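Local coordinates for protein FACT complex subunit SPT16 (Ashbya gossypii, PDB 6A8M) that probably acts, as the N-terminal region of a FACT complex subunit, in a histone chaperone that reorganizes nucleosomes during transcription, replication and DNA repair, at residues K48-H53 with G58-T63; S192-N197 with S236-P241; A418-L423 with V430-T435. All coordinates share one frame; numbering follows the deposited sequence.

How the interactions relate
Along the chain the three contacts follow one another without overlap. Interaction 1 lies in the N-terminal lobe, where helix 48-57 turns into the loop before strand 64-68; its centre is about 27 Å from the centres of both others. Interactions 2 and 3 belong to the peptidase M24-like part, with centres about 13 Å apart, and they touch: Asp193 of helix 179-208 reaches the backbone of the loop after strand 427-430, with OD2 2.8 Å from Asn433 N and OD1 3.0 Å from Tyr434 N. The layout is thus two-lobed: interaction 1 is internal to the N-terminal lobe, while helix 179-208 joins the surface salt bridge of interaction 2 to the sheet edge of interaction 3 within the M24-like domain.

Interaction 1 of 3, residues K48-H53 with G58-T63; sequences KTTILH and GYEFPT
His53, on helix 48-57, sets its ring edge against the backbone of Glu60 and Phe61 as the chain turns back. Its CB lies 3.4 Å from Tyr59 O and 3.9 Å from Glu60 CA. CG stands anti to the carbonyl carbon (chi1 -77°), which places the ring so that ND1 accepts a bond from Phe61 N at 3.0 Å. That bond is nearly straight (162° at the hydrogen), and the donor lies just 5° from the ring plane. Next along the edge, CE1 comes to 3.2 Å from Phe61 O. A leucine in its place would probably leave Phe61 N without this acceptor and the loop held to the helix chiefly by the Thr50-Glu60 bond. In that bond the extended chain of Glu60 brings OE2 2.7 Å from Thr50 OG1; the hydroxyl donates nearly along the carboxylate C-O bond and is also paired with Tyr140 OH. Gly58 N gives His53 O a weak bond, Gly58 leaving the helix with positive phi. The contact ties helix 48-57 of the Spt16 N-terminal lobe to the loop leading into strand 64-68 of its mixed sheet. Because ND1 acts as acceptor, the histidine is likely to be neutral, with its proton on NE2.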
ATOM      1  N   LYS A  48      10.824   1.792   0.915  1.00 16.58           N
ATOM      2  CA  LYS A  48      10.738   2.639  -0.269  1.00 15.51           C
ATOM      3  C   LYS A  48      11.531   2.060  -1.425  1.00 12.69           C
ATOM      4  O   LYS A  48      11.119   2.168  -2.587  1.00 13.00           O
ATOM      5  CB  LYS A  48      11.216   4.052   0.053  1.00 17.41           C
ATOM      6  CG  LYS A  48      10.415   4.707   1.153  1.00 22.28           C
ATOM      7  CD  LYS A  48       8.964   4.877   0.770  1.00 24.16           C
ATOM      8  CE  LYS A  48       8.137   5.330   2.003  1.00 27.25           C
ATOM      9  NZ  LYS A  48       8.721   6.524   2.691  1.00 31.54           N
ATOM     10  N   THR A  49      12.674   1.446  -1.134  1.00 13.33           N
ATOM     11  CA  THR A  49      13.494   0.924  -2.222  1.00 14.17           C
ATOM     12  C   THR A  49      12.830  -0.272  -2.877  1.00 13.96           C
ATOM     13  O   THR A  49      12.851  -0.404  -4.110  1.00 13.89           O
ATOM     14  CB  THR A  49      14.884   0.562  -1.707  1.00 15.56           C
ATOM     15  OG1 THR A  49      15.478   1.736  -1.145  1.00 16.40           O
ATOM     16  CG2 THR A  49      15.740   0.071  -2.839  1.00 13.28           C
ATOM     17  N   THR A  50      12.201  -1.129  -2.071  1.00 13.51           N
ATOM     18  CA  THR A  50      11.434  -2.243  -2.625  1.00 11.93           C
ATOM     19  C   THR A  50      10.257  -1.747  -3.442  1.00 14.17           C
ATOM     20  O   THR A  50       9.983  -2.268  -4.528  1.00 13.46           O
ATOM     21  CB  THR A  50      10.953  -3.159  -1.498  1.00 11.35           C
ATOM     22  OG1 THR A  50      12.084  -3.691  -0.810  1.00 14.36           O
ATOM     23  CG2 THR A  50      10.074  -4.311  -2.057  1.00 12.98           C
ATOM     24  N   ILE A  51       9.540  -0.738  -2.937  1.00 13.27           N
ATOM     25  CA  ILE A  51       8.449  -0.158  -3.717  1.00 14.79           C
ATOM     26  C   ILE A  51       8.986   0.366  -5.043  1.00 13.51           C
ATOM     27  O   ILE A  51       8.415   0.110  -6.106  1.00 12.97           O
ATOM     28  CB  ILE A  51       7.741   0.944  -2.909  1.00 14.02           C
ATOM     29  CG1 ILE A  51       7.065   0.347  -1.680  1.00 15.68           C
ATOM     30  CG2 ILE A  51       6.700   1.662  -3.765  1.00 12.62           C
ATOM     31  CD1 ILE A  51       6.589   1.415  -0.693  1.00 18.11           C
ATOM     32  N   LEU A  52      10.114   1.089  -4.997  1.00 12.26           N
ATOM     33  CA  LEU A  52      10.701   1.629  -6.216  1.00 11.87           C
ATOM     34  C   LEU A  52      10.998   0.519  -7.221  1.00 13.07           C
ATOM     35  O   LEU A  52      10.700   0.660  -8.418  1.00 14.21           O
ATOM     36  CB  LEU A  52      11.969   2.418  -5.875  1.00 11.77           C
ATOM     37  CG  LEU A  52      12.680   3.039  -7.092  1.00 13.29           C
ATOM     38  CD1 LEU A  52      11.871   4.182  -7.703  1.00 14.91           C
ATOM     39  CD2 LEU A  52      14.012   3.519  -6.597  1.00 16.36           C
ATOM     40  N   HIS A  53      11.545  -0.612  -6.752  1.00 12.53           N
ATOM     41  CA  HIS A  53      11.791  -1.734  -7.664  1.00 12.78           C
ATOM     42  C   HIS A  53      10.494  -2.244  -8.263  1.00 13.52           C
ATOM     43  O   HIS A  53      10.412  -2.485  -9.473  1.00 15.35           O
ATOM     44  CB  HIS A  53      12.511  -2.879  -6.955  1.00 12.35           C
ATOM     45  CG  HIS A  53      13.966  -2.628  -6.758  1.00 12.38           C
ATOM     46  ND1 HIS A  53      14.904  -3.631  -6.811  1.00 14.18           N
ATOM     47  CD2 HIS A  53      14.647  -1.486  -6.504  1.00 15.12           C
ATOM     48  CE1 HIS A  53      16.107  -3.118  -6.605  1.00 16.57           C
ATOM     49  NE2 HIS A  53      15.975  -1.819  -6.401  1.00 13.99           N
ATOM     50  N   GLY A  58       8.600  -4.022 -11.797  1.00 19.53           N
ATOM     51  CA  GLY A  58       7.587  -5.030 -11.555  1.00 18.83           C
ATOM     52  C   GLY A  58       8.004  -6.109 -10.591  1.00 20.58           C
ATOM     53  O   GLY A  58       7.169  -6.949 -10.230  1.00 21.10           O
ATOM     54  N   TYR A  59       9.256  -6.092 -10.131  1.00 18.29           N
ATOM     55  CA  TYR A  59       9.830  -7.137  -9.293  1.00 17.69           C
ATOM     56  C   TYR A  59      10.879  -6.500  -8.410  1.00 18.57           C
ATOM     57  O   TYR A  59      11.494  -5.502  -8.790  1.00 18.81           O
ATOM     58  CB  TYR A  59      10.519  -8.238 -10.101  1.00 18.73           C
ATOM     59  CG  TYR A  59       9.604  -8.920 -11.063  1.00 22.67           C
ATOM     60  CD1 TYR A  59       8.857 -10.013 -10.655  1.00 25.47           C
ATOM     61  CD2 TYR A  59       9.457  -8.462 -12.358  1.00 24.65           C
ATOM     62  CE1 TYR A  59       8.005 -10.654 -11.520  1.00 27.36           C
ATOM     63  CE2 TYR A  59       8.585  -9.097 -13.243  1.00 28.96           C
ATOM     64  CZ  TYR A  59       7.866 -10.200 -12.803  1.00 30.17           C
ATOM     65  OH  TYR A  59       6.987 -10.866 -13.638  1.00 32.93           O
ATOM     66  N   GLU A  60      11.085  -7.090  -7.239  1.00 17.83           N
ATOM     67  CA  GLU A  60      12.206  -6.700  -6.397  1.00 18.77           C
ATOM     68  C   GLU A  60      13.474  -7.389  -6.912  1.00 19.48           C
ATOM     69  O   GLU A  60      13.466  -8.592  -7.199  1.00 18.39           O
ATOM     70  CB  GLU A  60      11.915  -7.056  -4.935  1.00 20.99           C
ATOM     71  CG  GLU A  60      12.980  -6.596  -3.971  1.00 23.04           C
ATOM     72  CD  GLU A  60      12.766  -7.062  -2.540  1.00 25.48           C
ATOM     73  OE1 GLU A  60      12.766  -8.290  -2.286  1.00 27.06           O
ATOM     74  OE2 GLU A  60      12.631  -6.199  -1.664  1.00 24.91           O
ATOM     75  N   PHE A  61      14.551  -6.616  -7.084  1.00 16.56           N
ATOM     76  CA  PHE A  61      15.844  -7.155  -7.500  1.00 17.05           C
ATOM     77  C   PHE A  61      16.778  -7.095  -6.306  1.00 17.88           C
ATOM     78  O   PHE A  61      17.329  -6.022  -6.001  1.00 18.16           O
ATOM     79  CB  PHE A  61      16.437  -6.368  -8.682  1.00 18.10           C
ATOM     80  CG  PHE A  61      15.974  -6.826 -10.057  1.00 20.63           C
ATOM     81  CD1 PHE A  61      14.654  -7.176 -10.296  1.00 23.63           C
ATOM     82  CD2 PHE A  61      16.863  -6.845 -11.118  1.00 20.77           C
ATOM     83  CE1 PHE A  61      14.245  -7.591 -11.572  1.00 23.34           C
ATOM     84  CE2 PHE A  61      16.464  -7.244 -12.395  1.00 24.35           C
ATOM     85  CZ  PHE A  61      15.155  -7.613 -12.621  1.00 23.59           C
ATOM     86  N   PRO A  62      16.957  -8.180  -5.561  1.00 18.10           N
ATOM     87  CA  PRO A  62      17.848  -8.122  -4.402  1.00 17.23           C
ATOM     88  C   PRO A  62      19.284  -7.840  -4.817  1.00 16.09           C
ATOM     89  O   PRO A  62      19.674  -8.011  -5.977  1.00 16.89           O
ATOM     90  CB  PRO A  62      17.715  -9.516  -3.779  1.00 18.84           C
ATOM     91  CG  PRO A  62      16.361  -9.955  -4.191  1.00 20.42           C
ATOM     92  CD  PRO A  62      16.212  -9.450  -5.604  1.00 18.90           C
ATOM     93  N   THR A  63      20.065  -7.379  -3.837  1.00 15.65           N
ATOM     94  CA  THR A  63      21.504  -7.183  -4.013  1.00 16.30           C
ATOM     95  C   THR A  63      21.801  -6.324  -5.244  1.00 15.04           C
ATOM     96  O   THR A  63      22.550  -6.711  -6.140  1.00 19.96           O
ATOM     97  CB  THR A  63      22.197  -8.544  -4.104  1.00 18.52           C
ATOM     98  OG1 THR A  63      21.701  -9.386  -3.055  1.00 22.65           O
ATOM     99  CG2 THR A  63      23.673  -8.403  -3.926  1.00 20.47           C
TER

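Interaction 2 of 3, residues S192-N197 with S236-P241; sequences SDKFMN and SPELTP
Glu238 OE1 forms a salt bridge with Arg190 NH1, while the other oxygen of the same carboxylate, OE2, is turned to Lys194 NZ, one helical turn further along helix 179-208. Lys194 and Glu238 come from opposite directions, with their CA atoms 10.1 Å apart, and only the outer atoms of the two chains are in contact. Both chains are bent at chi2, Lys194 with a value of -60° that turns its outer part off the line of CB and CG. Lys194 NZ and Glu238 OE2 form a salt bridge, but they lie too close in the model, so the exact place of both atoms is doubtful. With Arg190 at OE1, the negative group would be expected to be shared between the two cations. Glu238 also touches a crystal neighbour, which may influence its conformation. The pairing is a surface one, joining helix 179-208 to the short helix 236-239. Elsewhere on the long helix, which packs on strands of the M24 peptidase-like, pita-bread domain, Ser192 and Met196 lie on strand 298-308, while Phe195 meets strand 285-295 and sets its ring edge-to-face with Trp256.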
ATOM      1  N   SER A 192      -9.904  -9.017  -2.296  1.00 12.55           N
ATOM      2  CA  SER A 192     -10.301  -8.644  -0.937  1.00 13.90           C
ATOM      3  C   SER A 192     -11.771  -8.963  -0.688  1.00 12.60           C
ATOM      4  O   SER A 192     -12.129  -9.452   0.391  1.00 12.91           O
ATOM      5  CB  SER A 192     -10.025  -7.164  -0.695  1.00 11.65           C
ATOM      6  OG  SER A 192      -8.631  -6.941  -0.599  1.00 11.34           O
ATOM      7  N   ASP A 193     -12.639  -8.645  -1.655  1.00 12.42           N
ATOM      8  CA  ASP A 193     -14.050  -9.014  -1.580  1.00 14.20           C
ATOM      9  C   ASP A 193     -14.231 -10.502  -1.294  1.00 15.26           C
ATOM     10  O   ASP A 193     -15.048 -10.884  -0.451  1.00 16.19           O
ATOM     11  CB  ASP A 193     -14.764  -8.692  -2.897  1.00 15.17           C
ATOM     12  CG  ASP A 193     -15.121  -7.226  -3.070  1.00 15.78           C
ATOM     13  OD1 ASP A 193     -15.045  -6.440  -2.102  1.00 16.27           O
ATOM     14  OD2 ASP A 193     -15.500  -6.888  -4.214  1.00 16.75           O
ATOM     15  N   LYS A 194     -13.508 -11.362  -2.024  1.00 14.46           N
ATOM     16  CA  LYS A 194     -13.709 -12.803  -1.876  1.00 15.49           C
ATOM     17  C   LYS A 194     -13.343 -13.267  -0.477  1.00 15.47           C
ATOM     18  O   LYS A 194     -14.019 -14.128   0.094  1.00 17.85           O
ATOM     19  CB  LYS A 194     -12.867 -13.577  -2.883  1.00 17.89           C
ATOM     20  CG  LYS A 194     -13.273 -13.370  -4.315  1.00 20.95           C
ATOM     21  CD  LYS A 194     -14.700 -13.799  -4.513  1.00 26.93           C
ATOM     22  CE  LYS A 194     -14.931 -14.154  -5.941  1.00 32.56           C
ATOM     23  NZ  LYS A 194     -16.290 -14.744  -6.089  1.00 36.83           N
ATOM     24  N   PHE A 195     -12.244 -12.750   0.057  1.00 13.87           N
ATOM     25  CA  PHE A 195     -11.813 -13.141   1.393  1.00 15.22           C
ATOM     26  C   PHE A 195     -12.694 -12.537   2.478  1.00 14.83           C
ATOM     27  O   PHE A 195     -12.919 -13.185   3.510  1.00 13.11           O
ATOM     28  CB  PHE A 195     -10.331 -12.796   1.572  1.00 15.39           C
ATOM     29  CG  PHE A 195      -9.440 -13.766   0.856  1.00 16.29           C
ATOM     30  CD1 PHE A 195      -9.196 -15.012   1.412  1.00 15.85           C
ATOM     31  CD2 PHE A 195      -8.935 -13.483  -0.396  1.00 16.05           C
ATOM     32  CE1 PHE A 195      -8.429 -15.962   0.737  1.00 17.98           C
ATOM     33  CE2 PHE A 195      -8.169 -14.418  -1.072  1.00 18.99           C
ATOM     34  CZ  PHE A 195      -7.913 -15.653  -0.506  1.00 21.06           C
ATOM     35  N   MET A 196     -13.222 -11.321   2.278  1.00 12.71           N
ATOM     36  CA  MET A 196     -14.207 -10.823   3.240  1.00 14.70           C
ATOM     37  C   MET A 196     -15.449 -11.713   3.253  1.00 15.38           C
ATOM     38  O   MET A 196     -16.016 -11.992   4.324  1.00 15.63           O
ATOM     39  CB  MET A 196     -14.577  -9.362   2.937  1.00 14.79           C
ATOM     40  CG  MET A 196     -15.523  -8.734   3.980  1.00 13.45           C
ATOM     41  SD  MET A 196     -14.915  -8.813   5.688  1.00 15.21           S
ATOM     42  CE  MET A 196     -13.654  -7.548   5.652  1.00 13.72           C
ATOM     43  N   ASN A 197     -15.879 -12.188   2.077  1.00 14.10           N
ATOM     44  CA  ASN A 197     -16.993 -13.132   2.031  1.00 17.31           C
ATOM     45  C   ASN A 197     -16.684 -14.392   2.830  1.00 18.75           C
ATOM     46  O   ASN A 197     -17.535 -14.883   3.583  1.00 17.70           O
ATOM     47  CB  ASN A 197     -17.340 -13.511   0.596  1.00 19.23           C
ATOM     48  CG  ASN A 197     -18.464 -14.541   0.550  1.00 24.59           C
ATOM     49  OD1 ASN A 197     -19.592 -14.234   0.926  1.00 25.40           O
ATOM     50  ND2 ASN A 197     -18.148 -15.778   0.156  1.00 28.69           N
ATOM     51  N   SER A 236     -10.250 -17.365 -11.352  1.00 26.50           N
ATOM     52  CA  SER A 236      -9.857 -16.748 -12.615  1.00 28.28           C
ATOM     53  C   SER A 236     -11.023 -16.193 -13.421  1.00 31.43           C
ATOM     54  O   SER A 236     -10.869 -15.098 -13.991  1.00 27.84           O
ATOM     55  CB  SER A 236      -9.054 -17.742 -13.453  1.00 28.21           C
ATOM     56  OG  SER A 236      -7.935 -18.185 -12.734  1.00 28.93           O
ATOM     57  N   PRO A 237     -12.189 -16.848 -13.512  1.00 32.63           N
ATOM     58  CA  PRO A 237     -13.282 -16.242 -14.289  1.00 34.15           C
ATOM     59  C   PRO A 237     -13.748 -14.907 -13.739  1.00 32.52           C
ATOM     60  O   PRO A 237     -14.224 -14.067 -14.515  1.00 34.78           O
ATOM     61  CB  PRO A 237     -14.397 -17.300 -14.225  1.00 37.26           C
ATOM     62  CG  PRO A 237     -14.017 -18.201 -13.080  1.00 38.13           C
ATOM     63  CD  PRO A 237     -12.529 -18.215 -13.074  1.00 34.66           C
ATOM     64  N   GLU A 238     -13.641 -14.679 -12.433  1.00 28.35           N
ATOM     65  CA  GLU A 238     -13.998 -13.369 -11.919  1.00 27.49           C
ATOM     66  C   GLU A 238     -12.875 -12.371 -12.135  1.00 28.20           C
ATOM     67  O   GLU A 238     -13.144 -11.175 -12.305  1.00 29.15           O
ATOM     68  CB  GLU A 238     -14.332 -13.433 -10.431  1.00 30.01           C
ATOM     69  CG  GLU A 238     -15.622 -14.114 -10.090  1.00 34.31           C
ATOM     70  CD  GLU A 238     -16.298 -13.475  -8.907  1.00 38.76           C
ATOM     71  OE1 GLU A 238     -16.133 -12.247  -8.703  1.00 39.49           O
ATOM     72  OE2 GLU A 238     -16.993 -14.197  -8.170  1.00 40.66           O
ATOM     73  N   LEU A 239     -11.623 -12.842 -12.113  1.00 22.57           N
ATOM     74  CA  LEU A 239     -10.469 -11.956 -12.009  1.00 20.38           C
ATOM     75  C   LEU A 239      -9.738 -11.720 -13.326  1.00 22.34           C
ATOM     76  O   LEU A 239      -9.204 -10.621 -13.527  1.00 20.92           O
ATOM     77  CB  LEU A 239      -9.473 -12.505 -10.981  1.00 19.56           C
ATOM     78  CG  LEU A 239     -10.009 -12.728  -9.564  1.00 18.00           C
ATOM     79  CD1 LEU A 239      -8.856 -13.090  -8.640  1.00 18.10           C
ATOM     80  CD2 LEU A 239     -10.725 -11.502  -9.040  1.00 18.20           C
ATOM     81  N   THR A 240      -9.669 -12.716 -14.208  1.00 22.07           N
ATOM     82  CA  THR A 240      -8.979 -12.518 -15.480  1.00 23.93           C
ATOM     83  C   THR A 240      -9.574 -11.379 -16.306  1.00 22.72           C
ATOM     84  O   THR A 240      -8.791 -10.619 -16.901  1.00 24.25           O
ATOM     85  CB  THR A 240      -8.955 -13.822 -16.298  1.00 25.27           C
ATOM     86  OG1 THR A 240      -7.916 -14.697 -15.835  1.00 23.44           O
ATOM     87  CG2 THR A 240      -8.690 -13.511 -17.765  1.00 26.11           C
ATOM     88  N   PRO A 241     -10.894 -11.174 -16.370  1.00 23.85           N
ATOM     89  CA  PRO A 241     -11.401 -10.019 -17.136  1.00 24.31           C
ATOM     90  C   PRO A 241     -11.048  -8.669 -16.519  1.00 22.96           C
ATOM     91  O   PRO A 241     -11.140  -7.649 -17.211  1.00 22.39           O
ATOM     92  CB  PRO A 241     -12.918 -10.249 -17.170  1.00 26.91           C
ATOM     93  CG  PRO A 241     -13.205 -11.224 -16.078  1.00 27.28           C
ATOM     94  CD  PRO A 241     -11.993 -12.081 -15.971  1.00 26.19           C
TER

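Interaction 3 of 3, residues A418-L423 with V430-T435; sequences ADTVQL and VLTNYT
Thr432 and Asp419 cross at a slant, the hydroxyl of one running into the carboxylate of the other. Thr432 OG1 donates to the anti lone pair of Asp419 OD1 at 2.6 Å, and accepts from Thr420 N at 3.0 Å (158° at the hydrogen). A chi1 of 45° puts OG1 between the backbone N and the carbonyl carbon of its own residue, where it meets both partners. The aspartate has further mates, since Arg304 forms a salt bridge with OD1, and OD2 meets Lys436 and Gln325. This is the edge of the five-stranded antiparallel sheet in the M24, pita-bread-like fold, where strand 427-430 pairs with strand 412-424. Val421 and Val430 form a non-hydrogen-bonded antiparallel pair on the same face, with their CG2 atoms 4.3 Å apart. Next to it Leu431 N still bonds to Thr420 O at 2.8 Å, but psi of -26° at Leu431 turns its own carbonyl away to Gln186, and the Thr432 hydroxyl takes over as acceptor for Thr420 N. Beyond the valine pair, the Leu431 side chain lies aslant to that of Thr420, with CD1 4.0 Å from Thr420 CG2 and CD2 3.9 Å from Gln422 CB. The Thr420 and Thr432 side chains cross almost perpendicularly, Thr432 CG2 coming to 3.8 Å from Thr420 OG1, whose hydrogen bond goes to Asn301 O.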
ATOM      1  N   ALA A 418     -14.424   0.146   5.631  1.00  9.84           N
ATOM      2  CA  ALA A 418     -13.390   0.588   4.698  1.00 10.91           C
ATOM      3  C   ALA A 418     -13.658   0.022   3.314  1.00 10.90           C
ATOM      4  O   ALA A 418     -14.131  -1.104   3.172  1.00 11.44           O
ATOM      5  CB  ALA A 418     -11.971   0.179   5.173  1.00 11.75           C
ATOM      6  N   ASP A 419     -13.329   0.813   2.287  1.00 10.90           N
ATOM      7  CA  ASP A 419     -13.420   0.369   0.907  1.00 10.18           C
ATOM      8  C   ASP A 419     -12.282   0.981   0.111  1.00 11.74           C
ATOM      9  O   ASP A 419     -11.743   2.033   0.469  1.00 12.43           O
ATOM     10  CB  ASP A 419     -14.772   0.744   0.270  1.00 13.18           C
ATOM     11  CG  ASP A 419     -15.878  -0.208   0.684  1.00 13.34           C
ATOM     12  OD1 ASP A 419     -15.854  -1.364   0.228  1.00 14.41           O
ATOM     13  OD2 ASP A 419     -16.751   0.190   1.478  1.00 14.88           O
ATOM     14  N   THR A 420     -11.938   0.317  -0.990  1.00  9.98           N
ATOM     15  CA  THR A 420     -10.922   0.815  -1.912  1.00 11.08           C
ATOM     16  C   THR A 420     -11.598   1.634  -3.007  1.00 10.89           C
ATOM     17  O   THR A 420     -12.560   1.175  -3.629  1.00 11.58           O
ATOM     18  CB  THR A 420     -10.145  -0.364  -2.485  1.00 14.20           C
ATOM     19  OG1 THR A 420      -9.577  -1.091  -1.383  1.00 12.76           O
ATOM     20  CG2 THR A 420      -9.040   0.091  -3.428  1.00 13.43           C
ATOM     21  N   VAL A 421     -11.124   2.857  -3.213  1.00 12.37           N
ATOM     22  CA  VAL A 421     -11.774   3.803  -4.118  1.00 13.20           C
ATOM     23  C   VAL A 421     -10.748   4.333  -5.110  1.00 13.12           C
ATOM     24  O   VAL A 421      -9.701   4.851  -4.706  1.00 15.51           O
ATOM     25  CB  VAL A 421     -12.415   4.976  -3.352  1.00 13.76           C
ATOM     26  CG1 VAL A 421     -13.099   5.941  -4.342  1.00 13.44           C
ATOM     27  CG2 VAL A 421     -13.403   4.474  -2.279  1.00 13.65           C
ATOM     28  N   GLN A 422     -11.066   4.236  -6.392  1.00 14.07           N
ATOM     29  CA  GLN A 422     -10.214   4.682  -7.478  1.00 14.98           C
ATOM     30  C   GLN A 422     -10.780   5.970  -8.058  1.00 15.11           C
ATOM     31  O   GLN A 422     -11.949   6.014  -8.431  1.00 15.74           O
ATOM     32  CB  GLN A 422     -10.152   3.615  -8.571  1.00 12.50           C
ATOM     33  CG  GLN A 422      -9.409   4.057  -9.806  1.00 14.80           C
ATOM     34  CD  GLN A 422      -7.909   4.136  -9.571  1.00 16.92           C
ATOM     35  OE1 GLN A 422      -7.285   3.172  -9.115  1.00 17.40           O
ATOM     36  NE2 GLN A 422      -7.321   5.284  -9.880  1.00 18.55           N
ATOM     37  N   LEU A 423      -9.953   7.010  -8.160  1.00 14.42           N
ATOM     38  CA  LEU A 423     -10.359   8.203  -8.904  1.00 14.74           C
ATOM     39  C   LEU A 423     -10.175   7.929 -10.383  1.00 16.40           C
ATOM     40  O   LEU A 423      -9.060   7.620 -10.814  1.00 16.33           O
ATOM     41  CB  LEU A 423      -9.529   9.422  -8.501  1.00 18.51           C
ATOM     42  CG  LEU A 423      -9.982  10.284  -7.325  1.00 22.96           C
ATOM     43  CD1 LEU A 423     -11.346  10.944  -7.605  1.00 24.73           C
ATOM     44  CD2 LEU A 423     -10.033   9.446  -6.077  1.00 21.02           C
ATOM     45  N   VAL A 430     -15.806   2.754  -6.616  1.00 16.34           N
ATOM     46  CA  VAL A 430     -15.531   1.854  -5.496  1.00 14.08           C
ATOM     47  C   VAL A 430     -15.146   0.490  -6.058  1.00 13.93           C
ATOM     48  O   VAL A 430     -15.907  -0.124  -6.816  1.00 18.66           O
ATOM     49  CB  VAL A 430     -16.746   1.757  -4.561  1.00 15.47           C
ATOM     50  CG1 VAL A 430     -16.486   0.793  -3.413  1.00 17.06           C
ATOM     51  CG2 VAL A 430     -17.143   3.157  -4.041  1.00 17.51           C
ATOM     52  N   LEU A 431     -13.943   0.017  -5.713  1.00 15.02           N
ATOM     53  CA  LEU A 431     -13.435  -1.224  -6.286  1.00 14.63           C
ATOM     54  C   LEU A 431     -13.825  -2.462  -5.486  1.00 14.43           C
ATOM     55  O   LEU A 431     -13.891  -3.556  -6.056  1.00 16.71           O
ATOM     56  CB  LEU A 431     -11.910  -1.164  -6.408  1.00 15.40           C
ATOM     57  CG  LEU A 431     -11.318   0.005  -7.214  1.00 14.93           C
ATOM     58  CD1 LEU A 431      -9.818  -0.237  -7.372  1.00 14.74           C
ATOM     59  CD2 LEU A 431     -11.982   0.134  -8.590  1.00 17.02           C
ATOM     60  N   THR A 432     -14.065  -2.313  -4.188  1.00 13.33           N
ATOM     61  CA  THR A 432     -14.473  -3.398  -3.293  1.00 13.63           C
ATOM     62  C   THR A 432     -15.995  -3.348  -3.185  1.00 16.82           C
ATOM     63  O   THR A 432     -16.556  -2.370  -2.669  1.00 16.61           O
ATOM     64  CB  THR A 432     -13.818  -3.243  -1.917  1.00 13.40           C
ATOM     65  OG1 THR A 432     -13.927  -1.876  -1.495  1.00 14.31           O
ATOM     66  CG2 THR A 432     -12.321  -3.610  -1.959  1.00 12.42           C
ATOM     67  N   ASN A 433     -16.666  -4.384  -3.698  1.00 15.48           N
ATOM     68  CA  ASN A 433     -18.115  -4.389  -3.836  1.00 17.89           C
ATOM     69  C   ASN A 433     -18.789  -5.421  -2.943  1.00 17.92           C
ATOM     70  O   ASN A 433     -19.999  -5.620  -3.057  1.00 19.81           O
ATOM     71  CB  ASN A 433     -18.499  -4.599  -5.307  1.00 21.35           C
ATOM     72  CG  ASN A 433     -17.884  -3.537  -6.213  1.00 28.35           C
ATOM     73  OD1 ASN A 433     -17.176  -3.843  -7.186  1.00 31.45           O
ATOM     74  ND2 ASN A 433     -18.133  -2.272  -5.878  1.00 28.66           N
ATOM     75  N   TYR A 434     -18.058  -6.035  -2.010  1.00 15.25           N
ATOM     76  CA  TYR A 434     -18.710  -6.891  -1.028  1.00 15.52           C
ATOM     77  C   TYR A 434     -19.749  -6.080  -0.259  1.00 17.28           C
ATOM     78  O   TYR A 434     -19.540  -4.902   0.045  1.00 16.45           O
ATOM     79  CB  TYR A 434     -17.683  -7.516  -0.074  1.00 15.98           C
ATOM     80  CG  TYR A 434     -18.342  -8.439   0.917  1.00 15.62           C
ATOM     81  CD1 TYR A 434     -18.815  -9.697   0.519  1.00 17.85           C
ATOM     82  CD2 TYR A 434     -18.553  -8.043   2.227  1.00 15.75           C
ATOM     83  CE1 TYR A 434     -19.454 -10.538   1.428  1.00 21.13           C
ATOM     84  CE2 TYR A 434     -19.189  -8.872   3.128  1.00 17.66           C
ATOM     85  CZ  TYR A 434     -19.640 -10.111   2.730  1.00 20.57           C
ATOM     86  OH  TYR A 434     -20.286 -10.930   3.637  1.00 22.92           O
ATOM     87  N   THR A 435     -20.896  -6.704   0.024  1.00 17.44           N
ATOM     88  CA  THR A 435     -22.011  -5.971   0.613  1.00 15.56           C
ATOM     89  C   THR A 435     -21.629  -5.271   1.919  1.00 15.00           C
ATOM     90  O   THR A 435     -20.782  -5.732   2.696  1.00 15.76           O
ATOM     91  CB  THR A 435     -23.215  -6.906   0.864  1.00 15.93           C
ATOM     92  OG1 THR A 435     -24.294  -6.143   1.419  1.00 16.86           O
ATOM     93  CG2 THR A 435     -22.843  -8.000   1.863  1.00 17.38           C
TER